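Local coordinates for ABC transporter sugar binding protein (Xanthomonas axonopodis pv. citri, PDB 3UOR), which probably binds maltose or related sugars in the periplasm as the solute-binding component of an ABC transporter, at residues Thr31-Ala45 / His59-Lys73. Numbering follows the deposited sequence.
Sequences TVRFWAMGKEAEVVA and HVDVQNIPMTAAHEK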
ATOM      1  N   THR A  31     -25.480  20.171  -2.836  1.00 74.86           N
ATOM      2  CA  THR A  31     -24.660  19.288  -3.649  1.00 66.15           C
ATOM      3  C   THR A  31     -23.188  19.316  -3.258  1.00 70.71           C
ATOM      4  O   THR A  31     -22.556  20.370  -3.205  1.00 75.87           O
ATOM      5  CB  THR A  31     -24.807  19.563  -5.149  1.00 67.55           C
ATOM      6  OG1 THR A  31     -26.083  19.087  -5.593  1.00 75.51           O
ATOM      7  CG2 THR A  31     -23.722  18.835  -5.926  1.00 62.77           C
ATOM      8  N   VAL A  32     -22.664  18.128  -2.987  1.00 64.51           N
ATOM      9  CA  VAL A  32     -21.257  17.919  -2.686  1.00 63.73           C
ATOM     10  C   VAL A  32     -20.574  17.229  -3.871  1.00 60.22           C
ATOM     11  O   VAL A  32     -21.094  16.253  -4.420  1.00 59.05           O
ATOM     12  CB  VAL A  32     -21.115  17.076  -1.405  1.00 56.99           C
ATOM     13  CG1 VAL A  32     -19.774  16.414  -1.342  1.00 68.10           C
ATOM     14  CG2 VAL A  32     -21.342  17.956  -0.190  1.00 67.47           C
ATOM     15  N   ARG A  33     -19.426  17.750  -4.288  1.00 60.96           N
ATOM     16  CA  ARG A  33     -18.669  17.115  -5.360  1.00 55.61           C
ATOM     17  C   ARG A  33     -17.533  16.256  -4.816  1.00 59.07           C
ATOM     18  O   ARG A  33     -16.620  16.738  -4.136  1.00 58.20           O
ATOM     19  CB  ARG A  33     -18.157  18.140  -6.365  1.00 55.27           C
ATOM     20  CG  ARG A  33     -19.272  18.774  -7.189  1.00 69.93           C
ATOM     21  CD  ARG A  33     -18.700  19.710  -8.232  1.00 81.47           C
ATOM     22  NE  ARG A  33     -17.752  20.650  -7.637  1.00 89.33           N
ATOM     23  CZ  ARG A  33     -16.489  20.798  -8.028  1.00 89.46           C
ATOM     24  NH1 ARG A  33     -16.006  20.073  -9.037  1.00 83.02           N
ATOM     25  NH2 ARG A  33     -15.712  21.683  -7.412  1.00 90.03           N
ATOM     26  N   PHE A  34     -17.615  14.974  -5.144  1.00 56.80           N
ATOM     27  CA  PHE A  34     -16.719  13.944  -4.635  1.00 49.07           C
ATOM     28  C   PHE A  34     -15.967  13.314  -5.812  1.00 46.87           C
ATOM     29  O   PHE A  34     -16.571  12.666  -6.665  1.00 49.49           O
ATOM     30  CB  PHE A  34     -17.566  12.892  -3.905  1.00 41.45           C
ATOM     31  CG  PHE A  34     -16.792  11.718  -3.387  1.00 48.49           C
ATOM     32  CD1 PHE A  34     -15.419  11.777  -3.220  1.00 45.17           C
ATOM     33  CD2 PHE A  34     -17.451  10.554  -3.045  1.00 46.41           C
ATOM     34  CE1 PHE A  34     -14.712  10.684  -2.736  1.00 47.95           C
ATOM     35  CE2 PHE A  34     -16.759   9.463  -2.558  1.00 44.62           C
ATOM     36  CZ  PHE A  34     -15.380   9.528  -2.401  1.00 48.75           C
ATOM     37  N   TRP A  35     -14.658  13.524  -5.869  1.00 43.13           N
ATOM     38  CA  TRP A  35     -13.833  12.909  -6.907  1.00 39.76           C
ATOM     39  C   TRP A  35     -13.171  11.639  -6.386  1.00 42.69           C
ATOM     40  O   TRP A  35     -12.584  11.641  -5.310  1.00 40.55           O
ATOM     41  CB  TRP A  35     -12.738  13.858  -7.364  1.00 42.40           C
ATOM     42  CG  TRP A  35     -13.209  15.038  -8.110  1.00 51.35           C
ATOM     43  CD1 TRP A  35     -14.501  15.409  -8.347  1.00 58.01           C
ATOM     44  CD2 TRP A  35     -12.383  16.031  -8.729  1.00 57.57           C
ATOM     45  NE1 TRP A  35     -14.529  16.577  -9.078  1.00 57.15           N
ATOM     46  CE2 TRP A  35     -13.239  16.974  -9.325  1.00 59.83           C
ATOM     47  CE3 TRP A  35     -10.998  16.212  -8.833  1.00 55.79           C
ATOM     48  CZ2 TRP A  35     -12.755  18.083 -10.017  1.00 65.86           C
ATOM     49  CZ3 TRP A  35     -10.522  17.301  -9.520  1.00 58.80           C
ATOM     50  CH2 TRP A  35     -11.398  18.228 -10.101  1.00 63.12           C
ATOM     51  N   ALA A  36     -13.264  10.559  -7.157  1.00 44.31           N
ATOM     52  CA  ALA A  36     -12.663   9.290  -6.784  1.00 41.51           C
ATOM     53  C   ALA A  36     -12.099   8.666  -8.057  1.00 50.26           C
ATOM     54  O   ALA A  36     -12.404   9.136  -9.150  1.00 51.21           O
ATOM     55  CB  ALA A  36     -13.699   8.399  -6.155  1.00 40.44           C
ATOM     56  N   MET A  37     -11.278   7.626  -7.927  1.00 44.63           N
ATOM     57  CA  MET A  37     -10.537   7.097  -9.079  1.00 45.09           C
ATOM     58  C   MET A  37     -10.832   5.642  -9.426  1.00 50.00           C
ATOM     59  O   MET A  37     -10.718   4.759  -8.574  1.00 43.18           O
ATOM     60  CB  MET A  37      -9.034   7.216  -8.850  1.00 47.65           C
ATOM     61  CG  MET A  37      -8.495   8.629  -8.893  1.00 57.61           C
ATOM     62  SD  MET A  37      -8.770   9.458  -7.331  1.00 68.20           S
ATOM     63  CE  MET A  37      -7.722  10.902  -7.497  1.00 99.38           C
ATOM     64  N   GLY A  38     -11.181   5.392 -10.683  1.00 56.83           N
ATOM     65  CA  GLY A  38     -11.312   4.033 -11.183  1.00 57.62           C
ATOM     66  C   GLY A  38     -12.373   3.180 -10.505  1.00 59.09           C
ATOM     67  O   GLY A  38     -13.455   3.664 -10.163  1.00 53.76           O
ATOM     68  N   LYS A  39     -12.060   1.900 -10.312  1.00 53.79           N
ATOM     69  CA  LYS A  39     -13.023   0.958  -9.753  1.00 57.72           C
ATOM     70  C   LYS A  39     -13.574   1.459  -8.423  1.00 53.78           C
ATOM     71  O   LYS A  39     -14.731   1.210  -8.082  1.00 55.24           O
ATOM     72  CB  LYS A  39     -12.395  -0.428  -9.586  1.00 53.43           C
ATOM     73  N   GLU A  40     -12.751   2.171  -7.663  1.00 43.51           N
ATOM     74  CA  GLU A  40     -13.225   2.680  -6.390  1.00 40.35           C
ATOM     75  C   GLU A  40     -14.353   3.694  -6.593  1.00 50.07           C
ATOM     76  O   GLU A  40     -15.349   3.677  -5.872  1.00 46.85           O
ATOM     77  CB  GLU A  40     -12.082   3.271  -5.581  1.00 39.53           C
ATOM     78  CG  GLU A  40     -11.316   2.216  -4.808  1.00 36.52           C
ATOM     79  CD  GLU A  40     -10.336   1.452  -5.674  1.00 48.14           C
ATOM     80  OE1 GLU A  40     -10.119   1.847  -6.842  1.00 49.48           O
ATOM     81  OE2 GLU A  40      -9.773   0.459  -5.177  1.00 45.67           O
ATOM     82  N   ALA A  41     -14.203   4.564  -7.590  1.00 48.82           N
ATOM     83  CA  ALA A  41     -15.248   5.523  -7.927  1.00 47.80           C
ATOM     84  C   ALA A  41     -16.569   4.825  -8.271  1.00 51.64           C
ATOM     85  O   ALA A  41     -17.632   5.250  -7.826  1.00 55.07           O
ATOM     86  CB  ALA A  41     -14.801   6.401  -9.083  1.00 43.28           C
ATOM     87  N   GLU A  42     -16.498   3.766  -9.073  1.00 55.26           N
ATOM     88  CA  GLU A  42     -17.694   3.038  -9.489  1.00 61.99           C
ATOM     89  C   GLU A  42     -18.408   2.448  -8.284  1.00 59.28           C
ATOM     90  O   GLU A  42     -19.624   2.578  -8.129  1.00 67.65           O
ATOM     91  CB  GLU A  42     -17.334   1.888 -10.426  1.00 66.83           C
ATOM     92  CG  GLU A  42     -16.716   2.274 -11.750  1.00 74.55           C
ATOM     93  CD  GLU A  42     -16.378   1.043 -12.581  1.00 92.40           C
ATOM     94  OE1 GLU A  42     -17.149   0.056 -12.531  1.00 95.37           O
ATOM     95  OE2 GLU A  42     -15.337   1.056 -13.275  1.00100.85           O
ATOM     96  N   VAL A  43     -17.640   1.774  -7.441  1.00 49.16           N
ATOM     97  CA  VAL A  43     -18.196   1.125  -6.278  1.00 44.65           C
ATOM     98  C   VAL A  43     -18.695   2.144  -5.254  1.00 53.35           C
ATOM     99  O   VAL A  43     -19.814   2.021  -4.756  1.00 58.11           O
ATOM    100  CB  VAL A  43     -17.175   0.170  -5.647  1.00 46.61           C
ATOM    101  CG1 VAL A  43     -17.763  -0.500  -4.431  1.00 44.59           C
ATOM    102  CG2 VAL A  43     -16.754  -0.866  -6.663  1.00 48.66           C
ATOM    103  N   VAL A  44     -17.895   3.163  -4.946  1.00 50.69           N
ATOM    104  CA  VAL A  44     -18.347   4.134  -3.949  1.00 41.72           C
ATOM    105  C   VAL A  44     -19.614   4.850  -4.422  1.00 40.98           C
ATOM    106  O   VAL A  44     -20.403   5.303  -3.603  1.00 46.86           O
ATOM    107  CB  VAL A  44     -17.269   5.162  -3.535  1.00 39.85           C
ATOM    108  CG1 VAL A  44     -17.153   6.282  -4.578  1.00 34.34           C
ATOM    109  CG2 VAL A  44     -17.617   5.763  -2.163  1.00 38.91           C
ATOM    110  N   ALA A  45     -19.818   4.947  -5.736  1.00 41.55           N
ATOM    111  CA  ALA A  45     -21.046   5.565  -6.245  1.00 43.77           C
ATOM    112  C   ALA A  45     -22.276   4.746  -5.841  1.00 48.91           C
ATOM    113  O   ALA A  45     -23.338   5.310  -5.582  1.00 51.88           O
ATOM    114  CB  ALA A  45     -20.989   5.748  -7.759  1.00 44.35           C
ATOM    115  N   HIS A  59     -27.106  15.933  -1.853  1.00 73.59           N
ATOM    116  CA  HIS A  59     -26.809  15.238  -3.097  1.00 76.42           C
ATOM    117  C   HIS A  59     -25.297  15.110  -3.250  1.00 72.69           C
ATOM    118  O   HIS A  59     -24.556  16.063  -3.005  1.00 66.17           O
ATOM    119  CB  HIS A  59     -27.407  15.965  -4.303  1.00 84.37           C
ATOM    120  CG  HIS A  59     -26.822  15.542  -5.616  1.00 95.25           C
ATOM    121  ND1 HIS A  59     -26.896  14.245  -6.082  1.00101.84           N
ATOM    122  CD2 HIS A  59     -26.156  16.243  -6.565  1.00101.29           C
ATOM    123  CE1 HIS A  59     -26.295  14.167  -7.258  1.00104.61           C
ATOM    124  NE2 HIS A  59     -25.841  15.366  -7.575  1.00104.37           N
ATOM    125  N   VAL A  60     -24.844  13.922  -3.634  1.00 70.34           N
ATOM    126  CA  VAL A  60     -23.426  13.677  -3.845  1.00 65.99           C
ATOM    127  C   VAL A  60     -23.151  13.419  -5.321  1.00 67.51           C
ATOM    128  O   VAL A  60     -23.654  12.453  -5.901  1.00 68.82           O
ATOM    129  CB  VAL A  60     -22.929  12.470  -3.041  1.00 57.32           C
ATOM    130  CG1 VAL A  60     -21.448  12.286  -3.280  1.00 50.21           C
ATOM    131  CG2 VAL A  60     -23.232  12.646  -1.555  1.00 57.12           C
ATOM    132  N   ASP A  61     -22.357  14.292  -5.925  1.00 60.86           N
ATOM    133  CA  ASP A  61     -21.989  14.131  -7.316  1.00 63.09           C
ATOM    134  C   ASP A  61     -20.645  13.431  -7.388  1.00 61.33           C
ATOM    135  O   ASP A  61     -19.602  14.043  -7.145  1.00 59.33           O
ATOM    136  CB  ASP A  61     -21.927  15.493  -8.009  1.00 72.33           C
ATOM    137  CG  ASP A  61     -21.348  15.410  -9.409  1.00 81.31           C
ATOM    138  OD1 ASP A  61     -21.419  14.325 -10.029  1.00 88.08           O
ATOM    139  OD2 ASP A  61     -20.813  16.433  -9.886  1.00 81.99           O
ATOM    140  N   VAL A  62     -20.668  12.142  -7.709  1.00 62.30           N
ATOM    141  CA  VAL A  62     -19.432  11.367  -7.784  1.00 57.46           C
ATOM    142  C   VAL A  62     -18.833  11.403  -9.189  1.00 65.34           C
ATOM    143  O   VAL A  62     -19.486  11.036 -10.168  1.00 75.01           O
ATOM    144  CB  VAL A  62     -19.634   9.904  -7.339  1.00 51.54           C
ATOM    145  CG1 VAL A  62     -18.330   9.134  -7.462  1.00 46.82           C
ATOM    146  CG2 VAL A  62     -20.136   9.848  -5.905  1.00 57.43           C
ATOM    147  N   GLN A  63     -17.593  11.867  -9.280  1.00 59.79           N
ATOM    148  CA  GLN A  63     -16.872  11.912 -10.546  1.00 62.76           C
ATOM    149  C   GLN A  63     -15.766  10.878 -10.512  1.00 64.80           C
ATOM    150  O   GLN A  63     -14.993  10.810  -9.550  1.00 56.56           O
ATOM    151  CB  GLN A  63     -16.262  13.297 -10.780  1.00 69.08           C
ATOM    152  CG  GLN A  63     -17.225  14.334 -11.332  1.00 84.57           C
ATOM    153  CD  GLN A  63     -17.432  14.185 -12.828  1.00 97.43           C
ATOM    154  OE1 GLN A  63     -18.419  13.596 -13.275  1.00101.62           O
ATOM    155  NE2 GLN A  63     -16.491  14.710 -13.611  1.00 98.73           N
ATOM    156  N   ASN A  64     -15.699  10.073 -11.568  1.00 70.85           N
ATOM    157  CA  ASN A  64     -14.663   9.056 -11.706  1.00 64.78           C
ATOM    158  C   ASN A  64     -13.513   9.594 -12.530  1.00 64.30           C
ATOM    159  O   ASN A  64     -13.628   9.761 -13.742  1.00 68.72           O
ATOM    160  CB  ASN A  64     -15.232   7.793 -12.363  1.00 62.42           C
ATOM    161  CG  ASN A  64     -14.191   6.693 -12.537  1.00 62.72           C
ATOM    162  OD1 ASN A  64     -12.985   6.945 -12.547  1.00 69.64           O
ATOM    163  ND2 ASN A  64     -14.660   5.465 -12.683  1.00 60.99           N
ATOM    164  N   ILE A  65     -12.402   9.870 -11.864  1.00 62.23           N
ATOM    165  CA  ILE A  65     -11.211  10.361 -12.535  1.00 61.76           C
ATOM    166  C   ILE A  65     -10.196   9.247 -12.633  1.00 59.51           C
ATOM    167  O   ILE A  65      -9.937   8.567 -11.652  1.00 63.99           O
ATOM    168  CB  ILE A  65     -10.596  11.509 -11.759  1.00 55.41           C
ATOM    169  CG1 ILE A  65     -11.684  12.525 -11.436  1.00 56.35           C
ATOM    170  CG2 ILE A  65      -9.458  12.127 -12.550  1.00 59.61           C
ATOM    171  CD1 ILE A  65     -11.187  13.705 -10.723  1.00 64.74           C
ATOM    172  N   PRO A  66      -9.626   9.043 -13.828  1.00 67.23           N
ATOM    173  CA  PRO A  66      -8.592   8.019 -13.998  1.00 66.66           C
ATOM    174  C   PRO A  66      -7.342   8.406 -13.222  1.00 60.66           C
ATOM    175  O   PRO A  66      -6.932   9.565 -13.252  1.00 69.75           O
ATOM    176  CB  PRO A  66      -8.320   8.051 -15.504  1.00 71.01           C
ATOM    177  CG  PRO A  66      -9.558   8.649 -16.104  1.00 69.31           C
ATOM    178  CD  PRO A  66     -10.004   9.666 -15.106  1.00 68.82           C
ATOM    179  N   MET A  67      -6.749   7.451 -12.525  1.00 57.66           N
ATOM    180  CA  MET A  67      -5.612   7.747 -11.665  1.00 61.71           C
ATOM    181  C   MET A  67      -4.476   8.433 -12.433  1.00 71.85           C
ATOM    182  O   MET A  67      -3.856   9.380 -11.939  1.00 72.43           O
ATOM    183  CB  MET A  67      -5.115   6.471 -10.991  1.00 57.73           C
ATOM    184  CG  MET A  67      -4.234   6.704  -9.770  1.00 61.97           C
ATOM    185  SD  MET A  67      -5.163   6.802  -8.232  1.00114.67           S
ATOM    186  CE  MET A  67      -5.353   8.569  -8.052  1.00 96.02           C
ATOM    187  N   THR A  68      -4.213   7.961 -13.646  1.00 76.45           N
ATOM    188  CA  THR A  68      -3.111   8.489 -14.441  1.00 78.27           C
ATOM    189  C   THR A  68      -3.277   9.971 -14.773  1.00 80.58           C
ATOM    190  O   THR A  68      -2.315  10.630 -15.166  1.00 92.72           O
ATOM    191  CB  THR A  68      -2.928   7.691 -15.745  1.00 78.21           C
ATOM    192  OG1 THR A  68      -4.144   7.729 -16.504  1.00 82.25           O
ATOM    193  CG2 THR A  68      -2.578   6.251 -15.428  1.00 70.45           C
ATOM    194  N   ALA A  69      -4.492  10.488 -14.618  1.00 73.29           N
ATOM    195  CA  ALA A  69      -4.780  11.891 -14.907  1.00 69.39           C
ATOM    196  C   ALA A  69      -5.183  12.658 -13.657  1.00 71.74           C
ATOM    197  O   ALA A  69      -5.382  13.871 -13.695  1.00 77.36           O
ATOM    198  CB  ALA A  69      -5.877  11.988 -15.933  1.00 69.87           C
ATOM    199  N   ALA A  70      -5.308  11.943 -12.549  1.00 69.44           N
ATOM    200  CA  ALA A  70      -5.844  12.522 -11.330  1.00 65.24           C
ATOM    201  C   ALA A  70      -4.941  13.603 -10.754  1.00 62.98           C
ATOM    202  O   ALA A  70      -5.417  14.664 -10.352  1.00 57.00           O
ATOM    203  CB  ALA A  70      -6.082  11.445 -10.310  1.00 65.44           C
ATOM    204  N   HIS A  71      -3.641  13.337 -10.710  1.00 63.53           N
ATOM    205  CA  HIS A  71      -2.704  14.294 -10.134  1.00 71.40           C
ATOM    206  C   HIS A  71      -2.639  15.616 -10.907  1.00 76.55           C
ATOM    207  O   HIS A  71      -2.490  16.679 -10.312  1.00 75.19           O
ATOM    208  CB  HIS A  71      -1.305  13.698 -10.013  1.00 76.42           C
ATOM    209  CG  HIS A  71      -0.414  14.466  -9.091  1.00 80.92           C
ATOM    210  ND1 HIS A  71       0.223  15.628  -9.470  1.00 86.30           N
ATOM    211  CD2 HIS A  71      -0.074  14.253  -7.797  1.00 75.38           C
ATOM    212  CE1 HIS A  71       0.928  16.093  -8.452  1.00 84.97           C
ATOM    213  NE2 HIS A  71       0.763  15.277  -7.426  1.00 78.45           N
ATOM    214  N   GLU A  72      -2.745  15.546 -12.230  1.00 81.14           N
ATOM    215  CA  GLU A  72      -2.782  16.756 -13.042  1.00 83.21           C
ATOM    216  C   GLU A  72      -4.107  17.469 -12.883  1.00 75.27           C
ATOM    217  O   GLU A  72      -4.149  18.688 -12.717  1.00 77.27           O
ATOM    218  CB  GLU A  72      -2.583  16.437 -14.519  1.00 96.64           C
ATOM    219  CG  GLU A  72      -1.141  16.374 -14.965  1.00111.52           C
ATOM    220  CD  GLU A  72      -1.019  16.272 -16.473  1.00122.39           C
ATOM    221  OE1 GLU A  72      -1.645  17.098 -17.176  1.00123.40           O
ATOM    222  OE2 GLU A  72      -0.301  15.365 -16.952  1.00127.78           O
ATOM    223  N   LYS A  73      -5.198  16.716 -12.960  1.00 64.73           N
ATOM    224  CA  LYS A  73      -6.507  17.344 -12.882  1.00 65.53           C
ATOM    225  C   LYS A  73      -6.643  18.137 -11.577  1.00 67.86           C
ATOM    226  O   LYS A  73      -7.294  19.183 -11.540  1.00 72.37           O
ATOM    227  CB  LYS A  73      -7.626  16.309 -13.033  1.00 62.79           C
ATOM    228  CG  LYS A  73      -9.022  16.914 -12.945  1.00 69.91           C
ATOM    229  CD  LYS A  73     -10.076  16.047 -13.611  1.00 77.03           C
ATOM    230  CE  LYS A  73     -11.324  16.871 -13.919  1.00 85.67           C
ATOM    231  NZ  LYS A  73     -12.336  16.131 -14.726  1.00 87.46           N
TER
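Trp35 and Gln63 rise together from one face of the sheet, the indole lying alongside the amide with their planes 64° apart and Trp35 CD1 at 3.7 Å from Gln63 CB. The benzo end of the indole meets Lys73, whose extended chain crosses at about a right angle and sets CG 3.8 Å from Trp35 CZ3. Six backbone hydrogen bonds lace strand 30-36 to strand 58-64 in parallel, from Val32 N to His59 O (2.8 Å) up to Ile65 N on Ala36 O. On the opposite face Phe34, Val60 and Val62 make apolar contacts: Phe34 CD2 rests 4.0 Å from Val62 CG2, and Val60 CG1 sits at the edge of the ring. Further along this same face, Asn64 CG stands anti to its own N (chi1 180°), which brings the amide over Ala41 CB and lets OD1 accept from Gly38 N (3.0 Å), the donor well above the carbonyl plane. Gly38 is the N-cap of helix 39-52. Met37, bent at chi2 (81°), packs its CE tightly against Ala70 CB and Met67 CE. Strand 30-36, helix 39-52 and strand 58-64 form a beta-alpha-beta unit, as in the alpha/beta lobes of periplasmic binding proteins; strand 86-90 pairs with strand 30-36, and helix 314-324 packs on Val32, Phe34 and Val44.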